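PDB 3MGA: enterochelin esterase from Salmonella enterica subsp. enterica serovar Typhimurium, which probably hydrolyses the ester bonds of the siderophore enterobactin in its ferric complex, so that the bound iron can be released inside the cell. Local coordinates for residues A[161-166]-A[217-222]; A[190-195]-A[235-240]; A[202-207]-A[274-279]; A[229-234]-A[395-400]; A[283-288]-A[304-309]. One frame throughout, in Å; residues are numbered along the deposited sequence. Where two conformers were deposited one is given.

Interaction 1: residues A[161-166]-A[217-222]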
# COMPACT_ATOMS: atom_id res chain seq x y z
N PRO A 161 12.32 7.29 0.20
CA PRO A 161 13.30 7.43 1.27
C PRO A 161 13.53 6.18 2.09
O PRO A 161 12.57 5.57 2.57
CB PRO A 161 12.71 8.54 2.16
CG PRO A 161 11.69 9.21 1.34
CD PRO A 161 11.15 8.16 0.43
N GLY A 162 14.81 5.80 2.23
CA GLY A 162 15.21 4.64 3.01
C GLY A 162 15.27 3.35 2.22
O GLY A 162 16.17 2.53 2.43
N TRP A 163 14.30 3.17 1.32
CA TRP A 163 14.23 1.97 0.50
C TRP A 163 15.32 1.96 -0.57
O TRP A 163 15.65 0.90 -1.10
CB TRP A 163 12.84 1.86 -0.15
CG TRP A 163 11.73 1.83 0.86
CD1 TRP A 163 11.03 2.90 1.34
CD2 TRP A 163 11.25 0.68 1.56
NE1 TRP A 163 10.11 2.48 2.27
CE2 TRP A 163 10.23 1.12 2.43
CE3 TRP A 163 11.56 -0.68 1.52
CZ2 TRP A 163 9.52 0.25 3.25
CZ3 TRP A 163 10.86 -1.56 2.33
CH2 TRP A 163 9.85 -1.09 3.19
N ASP A 164 15.87 3.13 -0.88
CA ASP A 164 16.94 3.24 -1.89
C ASP A 164 18.30 2.85 -1.31
O ASP A 164 19.11 2.24 -2.00
CB ASP A 164 17.00 4.67 -2.46
CG ASP A 164 17.33 5.73 -1.40
OD1 ASP A 164 17.06 5.50 -0.20
OD2 ASP A 164 17.84 6.80 -1.79
N ARG A 165 18.54 3.23 -0.06
CA ARG A 165 19.79 2.91 0.64
C ARG A 165 19.47 2.10 1.88
O ARG A 165 19.63 2.59 3.00
CB ARG A 165 20.51 4.19 1.11
CG ARG A 165 21.02 5.10 0.02
CD ARG A 165 21.48 6.42 0.63
NE ARG A 165 22.48 6.24 1.68
CZ ARG A 165 22.97 7.22 2.44
NH1 ARG A 165 22.55 8.48 2.28
NH2 ARG A 165 23.87 6.95 3.37
N PRO A 166 19.00 0.85 1.70
CA PRO A 166 18.68 0.06 2.88
C PRO A 166 19.91 -0.20 3.74
O PRO A 166 20.97 -0.54 3.21
CB PRO A 166 18.14 -1.25 2.30
CG PRO A 166 18.67 -1.30 0.90
CD PRO A 166 18.74 0.11 0.45
N MSE A 217 7.24 -7.04 3.11
CA MSE A 217 8.04 -5.92 2.69
C MSE A 217 8.60 -5.26 3.95
O MSE A 217 8.11 -4.22 4.38
CB MSE A 217 7.12 -5.02 1.86
CG MSE A 217 7.74 -3.85 1.18
SE MSE A 217 6.48 -3.22 -0.17
CE MSE A 217 6.65 -4.68 -1.42
N PRO A 218 9.63 -5.90 4.56
CA PRO A 218 10.25 -5.42 5.82
C PRO A 218 10.67 -3.97 5.82
O PRO A 218 11.48 -3.54 5.01
CB PRO A 218 11.46 -6.36 6.00
CG PRO A 218 11.10 -7.58 5.22
CD PRO A 218 10.34 -7.07 4.03
N VAL A 219 10.10 -3.22 6.76
CA VAL A 219 10.34 -1.79 6.88
C VAL A 219 11.60 -1.41 7.68
O VAL A 219 12.05 -0.27 7.61
CB VAL A 219 9.10 -1.13 7.54
CG1 VAL A 219 9.02 -1.50 9.02
CG2 VAL A 219 9.11 0.37 7.37
N TRP A 220 12.20 -2.37 8.38
CA TRP A 220 13.36 -2.07 9.25
C TRP A 220 14.55 -1.40 8.53
O TRP A 220 15.01 -0.33 8.94
CB TRP A 220 13.90 -3.32 9.96
CG TRP A 220 12.92 -4.42 10.24
CD1 TRP A 220 12.98 -5.69 9.76
CD2 TRP A 220 11.73 -4.37 11.05
NE1 TRP A 220 11.93 -6.43 10.22
CE2 TRP A 220 11.15 -5.64 11.02
CE3 TRP A 220 11.11 -3.36 11.80
CZ2 TRP A 220 9.98 -5.95 11.71
CZ3 TRP A 220 9.95 -3.67 12.48
CH2 TRP A 220 9.40 -4.95 12.43
N PRO A 221 15.07 -2.04 7.45
CA PRO A 221 16.22 -1.44 6.78
C PRO A 221 16.00 0.01 6.35
O PRO A 221 16.91 0.83 6.50
CB PRO A 221 16.43 -2.35 5.56
CG PRO A 221 15.81 -3.65 5.95
CD PRO A 221 14.65 -3.29 6.81
N ALA A 222 14.81 0.31 5.83
CA ALA A 222 14.48 1.67 5.38
C ALA A 222 14.42 2.65 6.55
O ALA A 222 14.87 3.79 6.43
CB ALA A 222 13.16 1.68 4.63
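Trp163 lays its indole against the start of helix 220-228, where the loop 161-166, leading from the N-terminal domain to the first strand of the alpha/beta-hydrolase sheet, meets the esterase fold. The methyl of Ala222 lies over the ring: CB stands 3.7 Å from the centroid of the five-membered ring and 11° off its normal, a CH-pi contact squarely on one face. Trp163 CG is anti to the carbonyl carbon (chi1 -58°), and although its CB points away from 217-222, the indole comes back to the other segment. The six-membered ring reaches the turn before the helix. Met217 O lies at the ring edge near CH2, Trp163 CZ3 comes obliquely to within 3.4 Å of Pro218 O, and Trp163 CZ2 touches Val219 CG2 at 4.1 Å. The selenomethionine side chain of Met217 crosses the indole at about a right angle, its CG 4.0 Å from Trp163 CH2. NE1 is used outside this contact, in a weak hydrogen bond to Arg389 O on helix 385-399.

Beside the ring the backbones come close at Gly162, with two reciprocal CA-H...O contacts: Gly162 CA to Ala222 O and Ala222 CA to Gly162 O, each 3.5 Å. Farther along, two proline rings meet, Pro166 CB lying 3.8 Å from Pro221 CB.

Interaction 2: residues A[190-195]-A[235-240]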
# COMPACT_ATOMS: atom_id res chain seq x y z
N TRP A 190 5.22 -6.40 16.57
CA TRP A 190 6.67 -6.28 16.42
C TRP A 190 7.15 -4.95 16.98
O TRP A 190 6.47 -3.94 16.88
CB TRP A 190 7.07 -6.40 14.95
CG TRP A 190 6.90 -7.75 14.34
CD1 TRP A 190 7.87 -8.70 14.17
CD2 TRP A 190 5.70 -8.29 13.76
NE1 TRP A 190 7.35 -9.80 13.53
CE2 TRP A 190 6.02 -9.58 13.27
CE3 TRP A 190 4.40 -7.82 13.60
CZ2 TRP A 190 5.09 -10.39 12.65
CZ3 TRP A 190 3.47 -8.63 12.98
CH2 TRP A 190 3.82 -9.90 12.51
N ILE A 191 8.34 -4.95 17.57
CA ILE A 191 8.88 -3.73 18.14
C ILE A 191 10.27 -3.45 17.62
O ILE A 191 11.17 -4.27 17.77
CB ILE A 191 8.97 -3.82 19.68
CG1 ILE A 191 7.60 -4.06 20.30
CG2 ILE A 191 9.55 -2.53 20.25
CD1 ILE A 191 7.65 -4.19 21.83
N LEU A 192 10.46 -2.29 17.01
CA LEU A 192 11.77 -1.88 16.54
C LEU A 192 12.11 -0.54 17.19
O LEU A 192 11.27 0.35 17.22
CB LEU A 192 11.80 -1.70 15.02
CG LEU A 192 13.14 -1.18 14.48
CD1 LEU A 192 14.20 -2.26 14.63
CD2 LEU A 192 13.03 -0.76 13.03
N THR A 193 13.32 -0.41 17.71
CA THR A 193 13.78 0.84 18.29
C THR A 193 14.97 1.29 17.44
O THR A 193 15.79 0.46 17.05
CB THR A 193 14.24 0.66 19.75
OG1 THR A 193 15.37 -0.21 19.79
CG2 THR A 193 13.13 0.09 20.61
N THR A 194 15.07 2.58 17.17
CA THR A 194 16.16 3.09 16.34
C THR A 194 17.02 4.16 17.03
O THR A 194 17.72 4.93 16.37
CB THR A 194 15.62 3.66 15.01
OG1 THR A 194 14.75 4.78 15.27
CG2 THR A 194 14.86 2.58 14.26
N GLY A 195 16.99 4.19 18.35
CA GLY A 195 17.79 5.14 19.12
C GLY A 195 17.69 4.87 20.61
O GLY A 195 16.65 4.41 21.09
N ALA A 235 13.33 6.39 17.29
CA ALA A 235 11.95 6.14 17.68
C ALA A 235 11.70 4.72 18.12
O ALA A 235 12.61 3.91 18.18
CB ALA A 235 11.02 6.48 16.50
N VAL A 236 10.43 4.45 18.43
CA VAL A 236 9.95 3.14 18.84
C VAL A 236 8.84 2.80 17.87
O VAL A 236 7.81 3.47 17.85
CB VAL A 236 9.36 3.17 20.28
CG1 VAL A 236 8.65 1.83 20.61
CG2 VAL A 236 10.45 3.48 21.29
N TYR A 237 9.04 1.77 17.06
CA TYR A 237 8.05 1.34 16.06
C TYR A 237 7.27 0.10 16.49
O TYR A 237 7.86 -0.91 16.83
CB TYR A 237 8.74 1.07 14.73
CG TYR A 237 9.41 2.29 14.14
CD1 TYR A 237 8.70 3.16 13.30
CD2 TYR A 237 10.73 2.59 14.41
CE1 TYR A 237 9.31 4.28 12.76
CE2 TYR A 237 11.34 3.70 13.87
CZ TYR A 237 10.62 4.55 13.05
OH TYR A 237 11.23 5.66 12.52
N LEU A 238 5.94 0.19 16.45
CA LEU A 238 5.06 -0.91 16.82
C LEU A 238 4.22 -1.41 15.63
O LEU A 238 3.32 -0.72 15.17
CB LEU A 238 4.14 -0.45 17.93
CG LEU A 238 3.17 -1.46 18.51
CD1 LEU A 238 3.94 -2.66 19.07
CD2 LEU A 238 2.34 -0.80 19.59
N LEU A 239 4.52 -2.60 15.13
CA LEU A 239 3.76 -3.16 14.02
C LEU A 239 2.74 -4.12 14.56
O LEU A 239 3.10 -5.07 15.26
CB LEU A 239 4.67 -3.84 13.00
CG LEU A 239 5.47 -2.94 12.06
CD1 LEU A 239 6.29 -1.91 12.79
CD2 LEU A 239 6.35 -3.83 11.19
N ILE A 240 1.46 -3.88 14.25
CA ILE A 240 0.40 -4.74 14.76
C ILE A 240 -0.17 -5.65 13.67
O ILE A 240 -0.55 -5.20 12.60
CB ILE A 240 -0.75 -3.93 15.38
CG1 ILE A 240 -0.21 -2.91 16.39
CG2 ILE A 240 -1.74 -4.86 16.06
CD1 ILE A 240 -1.29 -2.06 17.01
O HOH W 1 13.62 6.15 13.47
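Trp190 to Thr193 pair with Val236 to Leu239 as antiparallel strands of the esterase sheet; the axes of these short segments come within 4.6 Å, with 163° between their directions. The tight part is the backbone ladder. Trp190 with Leu239 and Leu192 with Tyr237 are hydrogen-bonded pairs, each closed by two N-H...O bonds; the shortest, Tyr237 N to Leu192 O at 2.6 Å, is nearly straight at 177°. Ile191 with Leu238 and Thr193 with Val236 are the non-hydrogen-bonded pairs, and their side chains lie on the face opposite Trp190, Leu192, Tyr237 and Leu239. Trp190 presents its ring edge to the partner strand, CE3 lying 3.5 Å from Leu239 O, and its side chain crosses that of Leu239 at about a right angle.

At the looser, partly exposed end, Thr194 N still donates to Ala235 O (3.0 Å), but a side chain takes the return bond: Thr194 OG1, between the backbone N and the carbonyl carbon (chi1 63°), accepts from Ala235 N at 2.9 Å. Thr194 OG1 also meets a water at 2.5 Å that lies, in the Tyr237 ring plane, 2.6 Å from Tyr237 OH. Thr194 CG2 touches the ring edge at CE2.

Helices 210-216 and 220-228 cover the Trp190 face; helix 256-273 packs on Ile191 and Leu238, and strand 204-207 lies along the far side of 236-240.

Interaction 3: residues A[202-207]-A[274-279]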
# COMPACT_ATOMS: atom_id res chain seq x y z
N ARG A 202 11.65 9.64 22.82
CA ARG A 202 11.42 8.94 21.55
C ARG A 202 9.95 8.92 21.18
O ARG A 202 9.12 8.55 21.99
CB ARG A 202 11.77 7.48 21.68
CG ARG A 202 13.19 7.08 21.92
CD ARG A 202 13.06 5.64 22.39
NE ARG A 202 14.26 4.85 22.39
CZ ARG A 202 14.33 3.65 22.95
NH1 ARG A 202 13.28 3.14 23.59
NH2 ARG A 202 15.46 2.96 22.91
N PRO A 203 9.63 9.29 19.93
CA PRO A 203 8.25 9.20 19.51
C PRO A 203 7.87 7.74 19.22
O PRO A 203 8.72 6.95 18.78
CB PRO A 203 8.24 9.98 18.21
CG PRO A 203 9.62 9.85 17.68
CD PRO A 203 10.49 9.88 18.89
N LEU A 204 6.61 7.41 19.48
CA LEU A 204 6.04 6.11 19.20
C LEU A 204 5.29 6.23 17.88
O LEU A 204 4.59 7.23 17.65
CB LEU A 204 5.04 5.69 20.28
CG LEU A 204 4.19 4.45 19.94
CD1 LEU A 204 5.08 3.20 19.82
CD2 LEU A 204 3.11 4.22 20.99
N ALA A 205 5.42 5.22 17.03
CA ALA A 205 4.75 5.18 15.75
C ALA A 205 4.09 3.82 15.61
O ALA A 205 4.76 2.79 15.68
CB ALA A 205 5.75 5.42 14.61
N ILE A 206 2.77 3.82 15.44
CA ILE A 206 2.05 2.57 15.27
C ILE A 206 1.72 2.31 13.81
O ILE A 206 1.11 3.13 13.13
CB ILE A 206 0.74 2.57 16.07
CG1 ILE A 206 1.04 2.69 17.57
CG2 ILE A 206 -0.03 1.29 15.80
CD1 ILE A 206 -0.21 2.69 18.43
N LEU A 207 2.14 1.14 13.33
CA LEU A 207 1.88 0.74 11.96
C LEU A 207 0.92 -0.43 11.90
O LEU A 207 1.21 -1.52 12.40
CB LEU A 207 3.17 0.42 11.20
CG LEU A 207 4.02 1.60 10.71
CD1 LEU A 207 4.50 2.50 11.83
CD2 LEU A 207 5.20 1.06 9.93
N THR A 274 10.28 -0.92 26.62
CA THR A 274 11.07 0.24 26.17
C THR A 274 10.27 1.53 26.31
O THR A 274 9.11 1.60 25.89
CB THR A 274 11.55 0.12 24.71
OG1 THR A 274 10.43 -0.05 23.83
CG2 THR A 274 12.52 -1.04 24.55
N PRO A 275 10.88 2.57 26.90
CA PRO A 275 10.18 3.84 27.08
C PRO A 275 9.88 4.61 25.78
O PRO A 275 10.58 4.45 24.79
CB PRO A 275 11.15 4.67 27.94
CG PRO A 275 12.20 3.73 28.43
CD PRO A 275 12.24 2.60 27.47
N PHE A 276 8.82 5.42 25.82
CA PHE A 276 8.43 6.29 24.70
C PHE A 276 7.61 7.48 25.21
O PHE A 276 7.02 7.42 26.30
CB PHE A 276 7.70 5.53 23.58
CG PHE A 276 6.43 4.86 24.02
CD1 PHE A 276 5.24 5.59 24.11
CD2 PHE A 276 6.40 3.50 24.30
CE1 PHE A 276 4.06 4.98 24.51
CE2 PHE A 276 5.22 2.88 24.70
CZ PHE A 276 4.05 3.62 24.80
N SER A 277 7.58 8.55 24.43
CA SER A 277 6.88 9.79 24.80
C SER A 277 5.36 9.70 24.92
O SER A 277 4.69 9.01 24.13
CB SER A 277 7.21 10.89 23.79
OG SER A 277 6.51 12.09 24.10
N ASP A 278 4.83 10.44 25.90
CA ASP A 278 3.39 10.52 26.14
C ASP A 278 2.80 11.73 25.43
O ASP A 278 1.61 12.00 25.55
CB ASP A 278 3.09 10.56 27.64
CG ASP A 278 3.30 9.21 28.31
OD1 ASP A 278 3.18 8.18 27.60
OD2 ASP A 278 3.54 9.17 29.53
N ASP A 279 3.64 12.45 24.69
CA ASP A 279 3.22 13.62 23.94
C ASP A 279 2.47 13.20 22.69
O ASP A 279 3.06 12.67 21.76
CB ASP A 279 4.45 14.46 23.56
CG ASP A 279 4.10 15.67 22.70
OD1 ASP A 279 2.89 15.99 22.55
OD2 ASP A 279 5.04 16.30 22.16
O HOH W 2 5.26 9.02 21.28
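The N-terminal approach to strand 204-207, an inner strand of the alpha/beta-hydrolase sheet, is clasped where Arg202 and Leu204 meet Ser277 and Phe276 in the loop that follows helix 256-273. Arg202 grips this loop with both its backbone and its side chain. Its carbonyl O accepts from Ser277 N at 2.9 Å, an almost straight bond of 174°. The side chain runs extended from CG to NE, and NH1 donates to Pro275 O at 3.2 Å with the oxygen close to the guanidinium plane. NH2 turns to another partner, Gly195 O, just after strand 185-193, so one arginine links two neighbouring loops.

Leu204 and Phe276 lie side by side, pointing the same way. Leu204 CD2 sits over one ring face toward the rim, 4.0 Å from the centroid, and Leu204 CB lies 3.8 Å from Phe276 CD1.

A water joins the backbones beyond Arg202, accepting from Leu204 N and donating to Ser277 O. Ser277 OG accepts from Asp279 N at 3.0 Å, closing an ST turn in the link between helix 256-273 and strand 284-288, a helix-to-strand return of the alpha/beta-hydrolase sheet.

Interaction 4: residues A[229-234]-A[395-400]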
# COMPACT_ATOMS: atom_id res chain seq x y z
N GLN A 229 20.79 8.69 8.65
CA GLN A 229 20.98 9.94 7.87
C GLN A 229 20.50 11.18 8.62
O GLN A 229 20.67 12.30 8.14
CB GLN A 229 20.25 9.85 6.53
CG GLN A 229 20.68 8.70 5.63
CD GLN A 229 19.88 8.64 4.34
OE1 GLN A 229 19.77 9.64 3.61
NE2 GLN A 229 19.32 7.47 4.04
N ARG A 230 19.89 10.96 9.78
CA ARG A 230 19.35 12.02 10.65
C ARG A 230 18.09 12.63 10.05
O ARG A 230 17.73 13.77 10.37
CB ARG A 230 20.43 13.06 11.01
CG ARG A 230 21.71 12.40 11.55
CD ARG A 230 22.77 13.38 12.07
NE ARG A 230 22.45 13.93 13.39
CZ ARG A 230 21.81 15.08 13.62
NH1 ARG A 230 21.59 15.45 14.88
NH2 ARG A 230 21.40 15.85 12.62
N LEU A 231 17.41 11.86 9.21
CA LEU A 231 16.17 12.29 8.57
C LEU A 231 14.93 11.80 9.34
O LEU A 231 13.81 12.15 9.01
CB LEU A 231 16.15 11.85 7.10
CG LEU A 231 17.19 12.56 6.21
CD1 LEU A 231 17.14 12.02 4.79
CD2 LEU A 231 17.00 14.09 6.20
N LEU A 232 15.16 10.99 10.36
CA LEU A 232 14.11 10.52 11.27
C LEU A 232 14.74 10.49 12.65
O LEU A 232 15.94 10.25 12.78
CB LEU A 232 13.57 9.12 10.92
CG LEU A 232 12.69 8.86 9.70
CD1 LEU A 232 12.45 7.36 9.58
CD2 LEU A 232 11.35 9.60 9.74
N PRO A 233 13.95 10.73 13.69
CA PRO A 233 14.50 10.70 15.03
C PRO A 233 14.54 9.27 15.55
O PRO A 233 13.83 8.41 15.02
CB PRO A 233 13.48 11.50 15.83
CG PRO A 233 12.17 11.16 15.16
CD PRO A 233 12.50 10.99 13.69
N GLY A 234 15.36 9.01 16.57
CA GLY A 234 15.38 7.68 17.16
C GLY A 234 13.97 7.47 17.69
O GLY A 234 13.47 8.30 18.45
N GLY A 395 5.88 10.07 4.89
CA GLY A 395 4.84 10.51 5.80
C GLY A 395 5.34 10.71 7.21
O GLY A 395 4.93 11.64 7.89
N LEU A 396 6.21 9.81 7.67
CA LEU A 396 6.80 9.92 9.01
C LEU A 396 7.68 11.16 9.09
O LEU A 396 7.73 11.83 10.12
CB LEU A 396 7.61 8.66 9.33
CG LEU A 396 6.79 7.38 9.54
CD1 LEU A 396 7.65 6.13 9.37
CD2 LEU A 396 6.09 7.41 10.92
N MSE A 397 8.37 11.48 8.00
CA MSE A 397 9.23 12.67 7.94
C MSE A 397 8.38 13.94 8.02
O MSE A 397 8.76 14.91 8.68
CB MSE A 397 10.10 12.66 6.67
CG MSE A 397 11.12 11.52 6.66
SE MSE A 397 12.07 11.26 4.96
CE MSE A 397 12.89 13.02 4.80
N LEU A 398 7.23 13.93 7.37
CA LEU A 398 6.32 15.07 7.43
C LEU A 398 5.72 15.20 8.82
O LEU A 398 5.77 16.27 9.43
CB LEU A 398 5.20 14.93 6.41
CG LEU A 398 5.67 15.06 4.97
CD1 LEU A 398 4.50 14.86 3.99
CD2 LEU A 398 6.33 16.44 4.79
N LEU A 399 5.14 14.11 9.31
CA LEU A 399 4.54 14.13 10.64
C LEU A 399 5.54 14.50 11.75
O LEU A 399 5.17 15.14 12.73
CB LEU A 399 3.87 12.80 10.96
CG LEU A 399 2.65 12.51 10.09
CD1 LEU A 399 2.12 11.10 10.33
CD2 LEU A 399 1.56 13.56 10.32
N TRP A 400 6.81 14.11 11.59
CA TRP A 400 7.82 14.43 12.59
C TRP A 400 8.76 15.55 12.17
O TRP A 400 9.79 15.76 12.80
CB TRP A 400 8.67 13.20 12.96
CG TRP A 400 7.98 12.17 13.75
CD1 TRP A 400 7.13 12.38 14.80
CD2 TRP A 400 8.21 10.77 13.69
NE1 TRP A 400 6.75 11.18 15.34
CE2 TRP A 400 7.41 10.17 14.69
CE3 TRP A 400 9.00 9.94 12.88
CZ2 TRP A 400 7.37 8.80 14.89
CZ3 TRP A 400 8.96 8.59 13.08
CH2 TRP A 400 8.15 8.03 14.08
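Leu232 rests a methyl against side chains on the last turn of helix 385-399, which packs against the central sheet of the alpha/beta-hydrolase fold. The other partner is the loop leading from helix 220-228 to strand 236-240, which begins with a Schellman motif at Arg230, where phi turns positive.

Aliphatic packing centres on Leu232 CD2, which lies 3.6 Å from Met397 CG and 3.9 Å from Leu396 CB. The Leu232 side chain crosses that of Met397 at about a right angle and that of Leu396 obliquely. Met397 is a selenomethionine whose chain bends at chi3 (59°), which places CE 4.2 Å from Leu231 CB. Its CG also lies 3.6 Å from Leu231 O, so this methylene meets both a backbone oxygen and a methyl of successive loop residues.

The aromatic part belongs to Trp400, between helix 385-399 and the short helix 401-404. Leu232 CD2 meets the indole at its edge, in the ring plane, while the Pro233 ring crosses the indole at about a right angle and places CG over one face, offset toward the rim.

Polar links lie outside the two segments or within the helix. Trp400 NE1 donates to Arg282 O, on the approach to strand 284-288, which ties the indole to the sheet as well as to the loop. The helical bond from Trp400 N to Leu396 O holds the residue on the last turn. At the tryptophan, the nearest proline atom is Pro233 CD, 3.7 Å from CE3.

Interaction 5: residues A[283-288]-A[304-309]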
# COMPACT_ATOMS: atom_id res chain seq x y z
N THR A 283 3.10 11.25 18.36
CA THR A 283 2.64 9.89 18.40
C THR A 283 1.92 9.61 17.09
O THR A 283 0.87 10.21 16.79
CB THR A 283 1.74 9.64 19.60
OG1 THR A 283 2.46 9.96 20.81
CG2 THR A 283 1.29 8.20 19.65
N VAL A 284 2.48 8.69 16.31
CA VAL A 284 1.93 8.38 15.03
C VAL A 284 1.13 7.10 14.96
O VAL A 284 1.42 6.12 15.62
CB VAL A 284 3.05 8.27 13.96
CG1 VAL A 284 2.50 7.66 12.64
CG2 VAL A 284 3.70 9.62 13.74
N VAL A 285 0.09 7.15 14.14
CA VAL A 285 -0.71 6.01 13.82
C VAL A 285 -0.72 6.07 12.29
O VAL A 285 -1.15 7.06 11.69
CB VAL A 285 -2.10 6.06 14.45
CG1 VAL A 285 -2.93 4.91 13.95
CG2 VAL A 285 -1.97 6.00 16.00
N ALA A 286 -0.17 5.03 11.67
CA ALA A 286 -0.07 4.98 10.22
C ALA A 286 -0.71 3.71 9.70
O ALA A 286 -0.55 2.64 10.28
CB ALA A 286 1.42 5.05 9.81
N GLY A 287 -1.44 3.82 8.60
CA GLY A 287 -2.10 2.66 8.00
C GLY A 287 -2.52 2.89 6.56
O GLY A 287 -2.56 4.03 6.09
N GLN A 288 -2.84 1.80 5.86
CA GLN A 288 -3.25 1.87 4.47
C GLN A 288 -4.60 1.21 4.27
O GLN A 288 -4.91 0.20 4.90
CB GLN A 288 -2.23 1.16 3.58
CG GLN A 288 -0.78 1.54 3.84
CD GLN A 288 -0.22 0.88 5.08
OE1 GLN A 288 -0.51 -0.28 5.36
NE2 GLN A 288 0.62 1.61 5.81
N THR A 304 -5.66 13.05 22.26
CA THR A 304 -4.81 13.23 23.43
C THR A 304 -3.73 12.15 23.49
O THR A 304 -2.78 12.27 24.26
CB THR A 304 -5.66 13.19 24.73
OG1 THR A 304 -4.81 13.38 25.87
CG2 THR A 304 -6.39 11.85 24.87
N ARG A 305 -3.90 11.09 22.71
CA ARG A 305 -2.95 9.99 22.65
C ARG A 305 -2.34 9.84 21.25
O ARG A 305 -1.15 9.54 21.12
CB ARG A 305 -3.64 8.69 23.07
CG ARG A 305 -2.80 7.41 22.99
CD ARG A 305 -1.56 7.38 23.89
NE ARG A 305 -0.43 8.14 23.35
CZ ARG A 305 0.79 8.16 23.90
NH1 ARG A 305 1.06 7.48 25.00
NH2 ARG A 305 1.75 8.88 23.33
N PHE A 306 -3.14 10.07 20.21
CA PHE A 306 -2.66 9.94 18.83
C PHE A 306 -2.84 11.26 18.09
O PHE A 306 -3.91 11.54 17.54
CB PHE A 306 -3.41 8.81 18.10
CG PHE A 306 -3.48 7.52 18.87
CD1 PHE A 306 -2.34 6.75 19.07
CD2 PHE A 306 -4.69 7.06 19.37
CE1 PHE A 306 -2.40 5.56 19.78
CE2 PHE A 306 -4.76 5.87 20.08
CZ PHE A 306 -3.61 5.11 20.28
N GLY A 307 -1.79 12.08 18.08
CA GLY A 307 -1.84 13.39 17.45
C GLY A 307 -1.41 13.43 16.00
O GLY A 307 -1.68 14.42 15.31
N CYS A 308 -0.76 12.37 15.53
CA CYS A 308 -0.29 12.32 14.15
C CYS A 308 -0.92 11.16 13.39
O CYS A 308 -0.85 10.01 13.82
CB CYS A 308 1.24 12.19 14.13
SG CYS A 308 2.10 13.49 15.08
N VAL A 309 -1.56 11.46 12.27
CA VAL A 309 -2.20 10.45 11.45
C VAL A 309 -1.53 10.37 10.08
O VAL A 309 -1.15 11.40 9.49
CB VAL A 309 -3.70 10.76 11.25
CG1 VAL A 309 -4.30 9.83 10.21
CG2 VAL A 309 -4.45 10.66 12.57
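Phe306 and Thr283 meet at the start of two parallel strands, 284-288 and 308-312, joined through helix 290-301 in a beta-alpha-beta crossover. One face of the Phe306 ring is covered by its own neighbour: Arg305 CG sits 3.6 Å above the plane, over the ring centre. Thr283 CG2 approaches this ring obliquely, 4.0 Å from CD1. Trp259 of helix 256-273 adds an edge-to-face ring contact.

The second flat group is the guanidinium of Arg305. Its chain is bent at chi2 and chi3, and Thr283 OG1 lies at its edge, 15° out of the plane, accepting from NH2 at 2.8 Å. The two side chains cross at about a right angle. NH2 also donates to Ser277 O, and Thr283 OG1 is bonded to Asp279 O, so arginine and threonine together tie the loop before strand 284-288 to the loop before strand 308-312.

Beyond these groups the strands pair in parallel register, Val284 beside Cys308 and Val285 beside Val309. Cys308 N donates to Thr283 O and Val285 N to Cys308 O, both at 3.0 Å, so Cys308 bonds to the residues on either side of Val284. Strand 284-288 ends in the first two residues of a GxSxG sequence, beginning at Gly287, consistent with the nucleophile elbow of this hydrolase family. On the face shared by Val284 and Cys308, the nearest side-chain atoms are Val284 CG2 and Cys308 CB, 3.6 Å apart.

In the fold
From the N terminus, interaction 1 first joins the loop leaving the N-terminal domain to helix 220-228. Before that loop closes, the chain has opened interactions 2 and 3, so 1 crosses both; 2 pairs strands 185-193 and 236-240, and 3, which crosses 2, holds the entry of strand 204-207 to the loop after helix 256-273. Interaction 4 opens at 229-234 and closes only at the end of helix 385-399, crossing 2 and 3 and enclosing interaction 5, the strand pair 284-288 and 308-312. Interactions 2, 3 and 5 reach one sheet, with strand 204-207 lying between 236-240 and 284-288; Trp220 of 1 and Trp400 of 4 pack onto it.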